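Local coordinates for GTP-binding protein (Pyrococcus horikoshii, PDB 1WXQ) that probably binds GTP and hydrolyses nucleotide as a P-loop GTPase of the Obg type, though its cellular role is not established, at residues Glu129-Leu134 with Met217-Asn222; Phe133-Ile138 with Arg242-Ile247; Ile162-Ala167 with Glu193-Trp198. All coordinates share one frame; numbering follows the deposited sequence.

Interaction 1: Glu129-Leu134 with Met217-Asn222; sequences EDIEFL and MVIAAN
Ile131 and Ile219 meet through their delta methyls, with CD1 of Ile131 3.4 Å from CD1 of Ile219. The two side chains cross at about a right angle. The gamma methyl of Ile131 also lies against the strand residue, its CG2 3.7 Å from CD1 of Ile219, while CD1 of Ile131 reaches back toward the branch of its partner, 4.1 Å from CG2 of Ile219. Both isoleucines carry CG1 beside the backbone N and anti to the carbonyl carbon. In Ile131 (chi1 -60°) the chain then runs on extended to CD1, which brings its end nearer the strand than the direction of its CB alone would suggest. One turn further along the helix, CD1 of Leu134 packs on the selenium of the selenomethionine Met217, 3.8 Å from SE. These two side chains cross obliquely, and the Met217 chain is bent at its last torsion. All four residues are buried and apolar, and the backbones stay well apart, 8.2 Å from CA of Ile131 to CA of Ile219.

Tyr244 touches Ile131, Met217 and Ile219, so its ring borders both pairs. At the outer shell, Asp130 makes a salt bridge with Lys8, and Asn222, at the end of the strand, donates to the carbonyl of Val11 and accepts from the amide of Ala251. Asn222 opens an Asn-Lys-Ala-Asp sequence, consistent with the NKxD (G4) motif that reads the guanine base in P-loop GTPases.

Helix 127-147 thus lies across one face of the mixed sheet, where strand 217-222 runs parallel to and between strands 104-110 and 245-249. Leu134 reaches His107 of the first, and Ile131 leans on Leu235 and Glu239 of the adjacent helix 229-241.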
loop_
_atom_site.group_PDB
_atom_site.type_symbol
_atom_site.label_atom_id
_atom_site.label_comp_id
_atom_site.label_asym_id
_atom_site.label_seq_id
_atom_site.Cartn_x
_atom_site.Cartn_y
_atom_site.Cartn_z
ATOM N N GLU A 129 -11.784 4.218 -17.869
ATOM C CA GLU A 129 -11.317 5.444 -18.486
ATOM C C GLU A 129 -10.921 6.458 -17.386
ATOM O O GLU A 129 -10.088 7.333 -17.602
ATOM C CB GLU A 129 -12.383 6.113 -19.416
ATOM C CG GLU A 129 -12.836 5.213 -20.571
ATOM C CD GLU A 129 -11.852 5.161 -21.733
ATOM O OE1 GLU A 129 -11.669 6.208 -22.395
ATOM O OE2 GLU A 129 -11.273 4.077 -21.993
ATOM N N ASP A 130 -11.516 6.320 -16.202
ATOM C CA ASP A 130 -11.176 7.200 -15.084
ATOM C C ASP A 130 -9.876 6.696 -14.510
ATOM O O ASP A 130 -9.139 7.443 -13.878
ATOM C CB ASP A 130 -12.222 7.143 -13.970
ATOM C CG ASP A 130 -13.532 7.810 -14.347
ATOM O OD1 ASP A 130 -13.524 9.019 -14.661
ATOM O OD2 ASP A 130 -14.577 7.120 -14.317
ATOM N N ILE A 131 -9.610 5.409 -14.711
ATOM C CA ILE A 131 -8.388 4.801 -14.195
ATOM C C ILE A 131 -7.241 5.388 -14.981
ATOM O O ILE A 131 -6.227 5.811 -14.419
ATOM C CB ILE A 131 -8.406 3.269 -14.380
ATOM C CG1 ILE A 131 -9.591 2.680 -13.622
ATOM C CG2 ILE A 131 -7.120 2.649 -13.873
ATOM C CD1 ILE A 131 -9.642 1.175 -13.672
ATOM N N GLU A 132 -7.415 5.422 -16.293
ATOM C CA GLU A 132 -6.394 5.972 -17.154
ATOM C C GLU A 132 -6.228 7.467 -16.873
ATOM O O GLU A 132 -5.109 7.977 -16.882
ATOM C CB GLU A 132 -6.756 5.742 -18.615
ATOM C CG GLU A 132 -5.621 5.149 -19.402
ATOM C CD GLU A 132 -5.390 5.871 -20.699
ATOM O OE1 GLU A 132 -6.333 5.915 -21.530
ATOM O OE2 GLU A 132 -4.264 6.394 -20.879
ATOM N N PHE A 133 -7.332 8.162 -16.607
ATOM C CA PHE A 133 -7.258 9.587 -16.314
ATOM C C PHE A 133 -6.269 9.818 -15.186
ATOM O O PHE A 133 -5.267 10.510 -15.367
ATOM C CB PHE A 133 -8.620 10.158 -15.898
ATOM C CG PHE A 133 -8.565 11.619 -15.500
ATOM C CD1 PHE A 133 -8.570 12.622 -16.462
ATOM C CD2 PHE A 133 -8.457 11.985 -14.161
ATOM C CE1 PHE A 133 -8.466 13.978 -16.103
ATOM C CE2 PHE A 133 -8.349 13.341 -13.788
ATOM C CZ PHE A 133 -8.353 14.339 -14.767
ATOM N N LEU A 134 -6.562 9.239 -14.024
ATOM C CA LEU A 134 -5.700 9.366 -12.840
ATOM C C LEU A 134 -4.239 9.053 -13.201
ATOM O O LEU A 134 -3.308 9.774 -12.838
ATOM C CB LEU A 134 -6.166 8.391 -11.755
ATOM C CG LEU A 134 -6.063 8.834 -10.292
ATOM C CD1 LEU A 134 -5.932 7.592 -9.430
ATOM C CD2 LEU A 134 -4.867 9.746 -10.068
HETATM N N MSE A 217 -0.982 1.219 -7.321
HETATM C CA MSE A 217 -2.313 1.306 -6.760
HETATM C C MSE A 217 -3.191 0.097 -6.915
HETATM O O MSE A 217 -2.916 -0.805 -7.700
HETATM C CB MSE A 217 -3.037 2.538 -7.304
HETATM C CG MSE A 217 -2.832 2.868 -8.777
HETATM SE SE MSE A 217 -3.734 4.562 -9.178
HETATM C CE MSE A 217 -2.302 5.434 -10.139
ATOM N N VAL A 218 -4.226 0.065 -6.090
ATOM C CA VAL A 218 -5.200 -0.996 -6.148
ATOM C C VAL A 218 -6.503 -0.281 -6.451
ATOM O O VAL A 218 -6.782 0.792 -5.912
ATOM C CB VAL A 218 -5.313 -1.770 -4.829
ATOM C CG1 VAL A 218 -6.530 -2.702 -4.875
ATOM C CG2 VAL A 218 -4.054 -2.586 -4.606
ATOM N N ILE A 219 -7.289 -0.882 -7.329
ATOM C CA ILE A 219 -8.542 -0.295 -7.725
ATOM C C ILE A 219 -9.742 -0.899 -6.991
ATOM O O ILE A 219 -9.961 -2.106 -7.007
ATOM C CB ILE A 219 -8.705 -0.442 -9.246
ATOM C CG1 ILE A 219 -7.437 0.081 -9.918
ATOM C CG2 ILE A 219 -9.946 0.322 -9.724
ATOM C CD1 ILE A 219 -7.410 -0.091 -11.409
ATOM N N ALA A 220 -10.506 -0.045 -6.332
ATOM C CA ALA A 220 -11.690 -0.498 -5.630
ATOM C C ALA A 220 -12.879 -0.203 -6.533
ATOM O O ALA A 220 -13.246 0.961 -6.709
ATOM C CB ALA A 220 -11.841 0.242 -4.308
ATOM N N ALA A 221 -13.451 -1.249 -7.136
ATOM C CA ALA A 221 -14.613 -1.086 -8.009
ATOM C C ALA A 221 -15.786 -1.003 -7.036
ATOM O O ALA A 221 -16.428 -2.002 -6.729
ATOM C CB ALA A 221 -14.755 -2.291 -8.930
ATOM N N ASN A 222 -16.049 0.209 -6.555
ATOM C CA ASN A 222 -17.083 0.435 -5.555
ATOM C C ASN A 222 -18.516 0.480 -6.068
ATOM O O ASN A 222 -18.758 0.767 -7.233
ATOM C CB ASN A 222 -16.749 1.711 -4.784
ATOM C CG ASN A 222 -17.445 1.781 -3.444
ATOM O OD1 ASN A 222 -17.469 0.806 -2.698
ATOM N ND2 ASN A 222 -17.997 2.944 -3.123
#

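Interaction 2: Phe133-Ile138 with Arg242-Ile247; sequences FLEREI and RGYIVI
Glu135 extends from helix 127-147 to Tyr244 and Arg242 and holds a different partner with each carboxylate oxygen. Its CB points toward the other segment and lies 4.2 Å from OH of Tyr244. With CG anti to the backbone N (chi1 -159°), the chain heads out from the helix, and CG comes within 3.6 Å of OH of Tyr244 before a bend at the second torsion turns the carboxylate. CD then stands near the plane of both the Tyr244 ring and the Arg242 guanidinium, at their edges. OE1 takes a salt bridge from NH2 of Arg242 at 2.7 Å, a fairly straight bond of 159°. The donor approaches from above the carboxylate plane, whereas OE1 lies nearly in the plane of the guanidinium. NH1 of Arg242 adds only a weak, bent bond to the same OE1, so the pair is not the flat two-oxygen, two-nitrogen bridge, and the two planes are 75° apart. OE2 of Glu135 accepts a hydrogen bond from OH of Tyr244.

Arg211 forms a salt bridge with OE2 as well, and NH1 of Arg242 has a second anion in Glu239. Two arginines and a phenol round a buried carboxylate would probably keep Glu135 ionised. Between the two partners, Gly243 adopts left-handed backbone angles, turning the chain so that Arg242 and Tyr244 both face the helix.

A polar network, buried at Glu135 and Tyr244 and reaching the surface at Arg242, ties a sheet-covering helix to the turn between helix 229-241 and strand 245-249, within the alpha/beta P-loop GTPase fold.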
loop_
_atom_site.group_PDB
_atom_site.type_symbol
_atom_site.label_atom_id
_atom_site.label_comp_id
_atom_site.label_asym_id
_atom_site.label_seq_id
_atom_site.Cartn_x
_atom_site.Cartn_y
_atom_site.Cartn_z
ATOM N N PHE A 133 -7.332 8.162 -16.607
ATOM C CA PHE A 133 -7.258 9.587 -16.314
ATOM C C PHE A 133 -6.269 9.818 -15.186
ATOM O O PHE A 133 -5.267 10.510 -15.367
ATOM C CB PHE A 133 -8.620 10.158 -15.898
ATOM C CG PHE A 133 -8.565 11.619 -15.500
ATOM C CD1 PHE A 133 -8.570 12.622 -16.462
ATOM C CD2 PHE A 133 -8.457 11.985 -14.161
ATOM C CE1 PHE A 133 -8.466 13.978 -16.103
ATOM C CE2 PHE A 133 -8.349 13.341 -13.788
ATOM C CZ PHE A 133 -8.353 14.339 -14.767
ATOM N N LEU A 134 -6.562 9.239 -14.024
ATOM C CA LEU A 134 -5.700 9.366 -12.840
ATOM C C LEU A 134 -4.239 9.053 -13.201
ATOM O O LEU A 134 -3.308 9.774 -12.838
ATOM C CB LEU A 134 -6.166 8.391 -11.755
ATOM C CG LEU A 134 -6.063 8.834 -10.292
ATOM C CD1 LEU A 134 -5.932 7.592 -9.430
ATOM C CD2 LEU A 134 -4.867 9.746 -10.068
ATOM N N GLU A 135 -4.071 7.958 -13.923
ATOM C CA GLU A 135 -2.781 7.474 -14.376
ATOM C C GLU A 135 -1.908 8.578 -15.009
ATOM O O GLU A 135 -0.799 8.853 -14.552
ATOM C CB GLU A 135 -3.045 6.343 -15.375
ATOM C CG GLU A 135 -1.905 5.387 -15.602
ATOM C CD GLU A 135 -2.394 3.967 -15.799
ATOM O OE1 GLU A 135 -3.463 3.792 -16.420
ATOM O OE2 GLU A 135 -1.709 3.024 -15.342
ATOM N N ARG A 136 -2.422 9.200 -16.067
ATOM C CA ARG A 136 -1.716 10.268 -16.772
ATOM C C ARG A 136 -1.427 11.500 -15.921
ATOM O O ARG A 136 -0.398 12.142 -16.100
ATOM C CB ARG A 136 -2.517 10.695 -17.994
ATOM C CG ARG A 136 -2.863 9.565 -18.903
ATOM C CD ARG A 136 -3.952 9.995 -19.833
ATOM N NE ARG A 136 -4.157 9.021 -20.897
ATOM C CZ ARG A 136 -5.160 9.070 -21.763
ATOM N NH1 ARG A 136 -6.059 10.045 -21.681
ATOM N NH2 ARG A 136 -5.248 8.160 -22.721
ATOM N N GLU A 137 -2.328 11.852 -15.011
ATOM C CA GLU A 137 -2.078 13.017 -14.172
ATOM C C GLU A 137 -0.859 12.801 -13.272
ATOM O O GLU A 137 -0.058 13.720 -13.059
ATOM C CB GLU A 137 -3.309 13.347 -13.322
ATOM C CG GLU A 137 -4.529 13.810 -14.131
ATOM C CD GLU A 137 -4.264 15.085 -14.930
ATOM O OE1 GLU A 137 -3.841 16.095 -14.328
ATOM O OE2 GLU A 137 -4.487 15.080 -16.161
ATOM N N ILE A 138 -0.705 11.592 -12.743
ATOM C CA ILE A 138 0.432 11.312 -11.865
ATOM C C ILE A 138 1.696 11.211 -12.702
ATOM O O ILE A 138 2.762 11.670 -12.301
ATOM C CB ILE A 138 0.191 10.011 -11.065
ATOM C CG1 ILE A 138 -0.978 10.240 -10.101
ATOM C CG2 ILE A 138 1.447 9.596 -10.339
ATOM C CD1 ILE A 138 -1.635 8.979 -9.564
ATOM N N ARG A 242 -3.534 -4.830 -17.480
ATOM C CA ARG A 242 -2.734 -3.604 -17.450
ATOM C C ARG A 242 -1.881 -3.444 -16.199
ATOM O O ARG A 242 -1.300 -2.385 -15.980
ATOM C CB ARG A 242 -3.635 -2.375 -17.582
ATOM C CG ARG A 242 -4.419 -2.337 -18.872
ATOM C CD ARG A 242 -5.273 -1.072 -18.998
ATOM N NE ARG A 242 -4.473 0.136 -19.199
ATOM C CZ ARG A 242 -4.176 1.012 -18.243
ATOM N NH1 ARG A 242 -4.615 0.820 -17.003
ATOM N NH2 ARG A 242 -3.450 2.087 -18.528
ATOM N N GLY A 243 -1.807 -4.483 -15.374
ATOM C CA GLY A 243 -1.003 -4.397 -14.168
ATOM C C GLY A 243 -1.719 -3.808 -12.963
ATOM O O GLY A 243 -1.076 -3.286 -12.040
ATOM N N TYR A 244 -3.048 -3.893 -12.966
ATOM C CA TYR A 244 -3.861 -3.377 -11.868
ATOM C C TYR A 244 -4.676 -4.457 -11.180
ATOM O O TYR A 244 -5.264 -5.314 -11.834
ATOM C CB TYR A 244 -4.837 -2.317 -12.368
ATOM C CG TYR A 244 -4.244 -0.947 -12.550
ATOM C CD1 TYR A 244 -3.816 -0.194 -11.448
ATOM C CD2 TYR A 244 -4.136 -0.386 -13.819
ATOM C CE1 TYR A 244 -3.301 1.085 -11.610
ATOM C CE2 TYR A 244 -3.617 0.889 -13.996
ATOM C CZ TYR A 244 -3.203 1.625 -12.890
ATOM O OH TYR A 244 -2.702 2.901 -13.062
ATOM N N ILE A 245 -4.705 -4.406 -9.854
ATOM C CA ILE A 245 -5.496 -5.335 -9.063
ATOM C C ILE A 245 -6.860 -4.678 -8.833
ATOM O O ILE A 245 -6.930 -3.570 -8.304
ATOM C CB ILE A 245 -4.848 -5.585 -7.694
ATOM C CG1 ILE A 245 -3.530 -6.339 -7.882
ATOM C CG2 ILE A 245 -5.827 -6.322 -6.785
ATOM C CD1 ILE A 245 -2.781 -6.590 -6.579
ATOM N N VAL A 246 -7.942 -5.346 -9.223
ATOM C CA VAL A 246 -9.275 -4.769 -9.033
ATOM C C VAL A 246 -10.202 -5.610 -8.188
ATOM O O VAL A 246 -10.449 -6.767 -8.495
ATOM C CB VAL A 246 -10.010 -4.544 -10.354
ATOM C CG1 VAL A 246 -11.383 -3.976 -10.064
ATOM C CG2 VAL A 246 -9.221 -3.617 -11.241
ATOM N N ILE A 247 -10.758 -5.006 -7.150
ATOM C CA ILE A 247 -11.648 -5.726 -6.255
ATOM C C ILE A 247 -13.017 -5.046 -6.069
ATOM O O ILE A 247 -13.108 -3.840 -5.817
ATOM C CB ILE A 247 -10.912 -5.921 -4.900
ATOM C CG1 ILE A 247 -9.686 -6.817 -5.146
ATOM C CG2 ILE A 247 -11.848 -6.505 -3.831
ATOM C CD1 ILE A 247 -8.618 -6.735 -4.054
#

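Interaction 3: Ile162-Ala167 with Glu193-Trp198; sequences IKLESA and EDPTKW
Leu164 packs its two methyls against Pro195 and Trp198 at the start of helix 164-171. CG stands anti to the backbone N (chi1 179°), which carries the branch straight out to the facing loop. CD1 sits on the pyrrolidine ring, 3.7 Å from CB and 3.8 Å from CD of Pro195, and the leucine and the proline ring pass alongside one another, pointing opposite ways. CD2 goes to the indole instead, meeting it obliquely at 3.8 Å from CZ2 of Trp198. The same methyl lies 3.4 Å from the carbonyl O of Glu193, so one leucine packs against main chain, proline and tryptophan together.

The loop has its own bracing. OG1 of Thr196 donates to OD1 of Asp194 at 2.7 Å, from above the carboxylate plane, and the amide of Thr196 adds a weak bond to this oxygen; OD2 of Asp194 pairs with Lys158. Trp198 is held by a bond from NE1 to the carbonyl of Pro192 and by an edge-to-face stack with Phe206, while Met186 of helix 179-188 also touches Leu164.

This is apolar packing of a helix's first turn against the loop leading into helix 200-214. It belongs to the all-helical stretch between strands 104-110 and 217-222, consistent with the helical domain inserted into the G domain of the related YchF/OLA1 GTPases.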
loop_
_atom_site.group_PDB
_atom_site.type_symbol
_atom_site.label_atom_id
_atom_site.label_comp_id
_atom_site.label_asym_id
_atom_site.label_seq_id
_atom_site.Cartn_x
_atom_site.Cartn_y
_atom_site.Cartn_z
ATOM N N ILE A 162 28.335 14.349 -10.925
ATOM C CA ILE A 162 27.457 13.773 -9.907
ATOM C C ILE A 162 26.905 12.408 -10.330
ATOM O O ILE A 162 26.909 12.044 -11.498
ATOM C CB ILE A 162 26.311 14.755 -9.658
ATOM C CG1 ILE A 162 26.776 15.887 -8.743
ATOM C CG2 ILE A 162 25.147 14.029 -8.953
ATOM C CD1 ILE A 162 25.709 16.968 -8.568
ATOM N N LYS A 163 26.470 11.669 -9.293
ATOM C CA LYS A 163 25.828 10.394 -9.526
ATOM C C LYS A 163 24.361 10.597 -9.928
ATOM O O LYS A 163 23.571 11.163 -9.183
ATOM C CB LYS A 163 26.025 9.600 -8.213
ATOM C CG LYS A 163 25.736 8.098 -8.302
ATOM C CD LYS A 163 26.955 7.283 -8.800
ATOM C CE LYS A 163 26.951 5.852 -8.258
ATOM N NZ LYS A 163 27.228 5.832 -6.808
ATOM N N LEU A 164 24.097 10.200 -11.190
ATOM C CA LEU A 164 22.821 10.541 -11.817
ATOM C C LEU A 164 21.613 10.053 -11.010
ATOM O O LEU A 164 20.736 10.819 -10.634
ATOM C CB LEU A 164 22.799 9.923 -13.213
ATOM C CG LEU A 164 21.494 10.211 -13.955
ATOM C CD1 LEU A 164 21.275 11.708 -14.188
ATOM C CD2 LEU A 164 21.435 9.549 -15.330
ATOM N N GLU A 165 21.742 8.794 -10.600
ATOM C CA GLU A 165 20.789 8.228 -9.651
ATOM C C GLU A 165 20.562 9.093 -8.411
ATOM O O GLU A 165 19.420 9.391 -8.068
ATOM C CB GLU A 165 21.219 6.820 -9.226
ATOM C CG GLU A 165 22.710 6.561 -9.309
ATOM C CD GLU A 165 23.168 6.202 -10.717
ATOM O OE1 GLU A 165 22.703 5.158 -11.236
ATOM O OE2 GLU A 165 23.992 6.955 -11.296
ATOM N N SER A 166 21.635 9.508 -7.747
ATOM C CA SER A 166 21.510 10.331 -6.542
ATOM C C SER A 166 20.903 11.696 -6.808
ATOM O O SER A 166 20.111 12.197 -6.015
ATOM C CB SER A 166 22.881 10.518 -5.868
ATOM O OG SER A 166 22.818 11.507 -4.840
ATOM N N ALA A 167 21.280 12.301 -7.925
ATOM C CA ALA A 167 20.767 13.623 -8.277
ATOM C C ALA A 167 19.271 13.595 -8.592
ATOM O O ALA A 167 18.522 14.474 -8.164
ATOM C CB ALA A 167 21.545 14.184 -9.461
ATOM N N GLU A 193 23.984 7.244 -18.149
ATOM C CA GLU A 193 24.454 7.933 -16.953
ATOM C C GLU A 193 24.638 9.422 -17.245
ATOM O O GLU A 193 24.605 10.257 -16.334
ATOM C CB GLU A 193 25.772 7.316 -16.485
ATOM C CG GLU A 193 25.649 5.850 -16.112
ATOM C CD GLU A 193 26.993 5.160 -16.021
ATOM O OE1 GLU A 193 27.712 5.124 -17.051
ATOM O OE2 GLU A 193 27.327 4.656 -14.922
ATOM N N ASP A 194 24.836 9.755 -18.518
ATOM C CA ASP A 194 24.991 11.154 -18.907
ATOM C C ASP A 194 23.595 11.706 -19.151
ATOM O O ASP A 194 22.987 11.431 -20.174
ATOM C CB ASP A 194 25.816 11.274 -20.193
ATOM C CG ASP A 194 26.119 12.719 -20.560
ATOM O OD1 ASP A 194 25.533 13.632 -19.936
ATOM O OD2 ASP A 194 26.942 12.942 -21.478
ATOM N N PRO A 195 23.058 12.481 -18.204
ATOM C CA PRO A 195 21.711 13.024 -18.420
ATOM C C PRO A 195 21.535 13.839 -19.707
ATOM O O PRO A 195 20.504 13.745 -20.356
ATOM C CB PRO A 195 21.455 13.846 -17.155
ATOM C CG PRO A 195 22.857 14.219 -16.686
ATOM C CD PRO A 195 23.631 12.950 -16.932
ATOM N N THR A 196 22.540 14.625 -20.081
ATOM C CA THR A 196 22.461 15.443 -21.295
ATOM C C THR A 196 22.052 14.632 -22.526
ATOM O O THR A 196 21.635 15.200 -23.540
ATOM C CB THR A 196 23.810 16.129 -21.621
ATOM O OG1 THR A 196 24.760 15.140 -22.061
ATOM C CG2 THR A 196 24.348 16.867 -20.393
ATOM N N LYS A 197 22.194 13.312 -22.444
ATOM C CA LYS A 197 21.818 12.438 -23.551
ATOM C C LYS A 197 20.327 12.053 -23.493
ATOM O O LYS A 197 19.769 11.581 -24.478
ATOM C CB LYS A 197 22.674 11.164 -23.539
ATOM C CG LYS A 197 24.114 11.422 -23.948
ATOM C CD LYS A 197 24.317 12.756 -24.645
ATOM C CE LYS A 197 25.778 13.184 -24.553
ATOM N NZ LYS A 197 26.639 12.624 -25.645
ATOM N N TRP A 198 19.695 12.251 -22.337
ATOM C CA TRP A 198 18.275 11.931 -22.149
ATOM C C TRP A 198 17.351 12.786 -23.012
ATOM O O TRP A 198 17.511 14.011 -23.069
ATOM C CB TRP A 198 17.870 12.126 -20.677
ATOM C CG TRP A 198 18.345 11.031 -19.749
ATOM C CD1 TRP A 198 19.553 10.387 -19.792
ATOM C CD2 TRP A 198 17.639 10.484 -18.623
ATOM N NE1 TRP A 198 19.640 9.479 -18.769
ATOM C CE2 TRP A 198 18.484 9.516 -18.034
ATOM C CE3 TRP A 198 16.378 10.719 -18.052
ATOM C CZ2 TRP A 198 18.108 8.781 -16.896
ATOM C CZ3 TRP A 198 16.005 9.991 -16.924
ATOM C CH2 TRP A 198 16.870 9.034 -16.360
#

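How the interactions relate
Interactions 1 and 2 are one continuous patch, their centres 5 Å apart. They use successive turns of helix 127-147, sharing Phe133 and Leu134, and reach strand 217-222 and the turn leading into its parallel neighbour 245-249; the two strands are joined by backbone pairing such as N of Ile219 to O of Ile245. Interaction 1 supplies the apolar part, interaction 2 the polar one. Interaction 3 stands away from them, its centre about 33 Å from that of interaction 1 and 29 Å from that of interaction 2. In sequence it falls between the shared helix and the two strands. Interactions 1 and 2 thus lie in the probable nucleotide-binding core, and interaction 3 packs within the helical excursion.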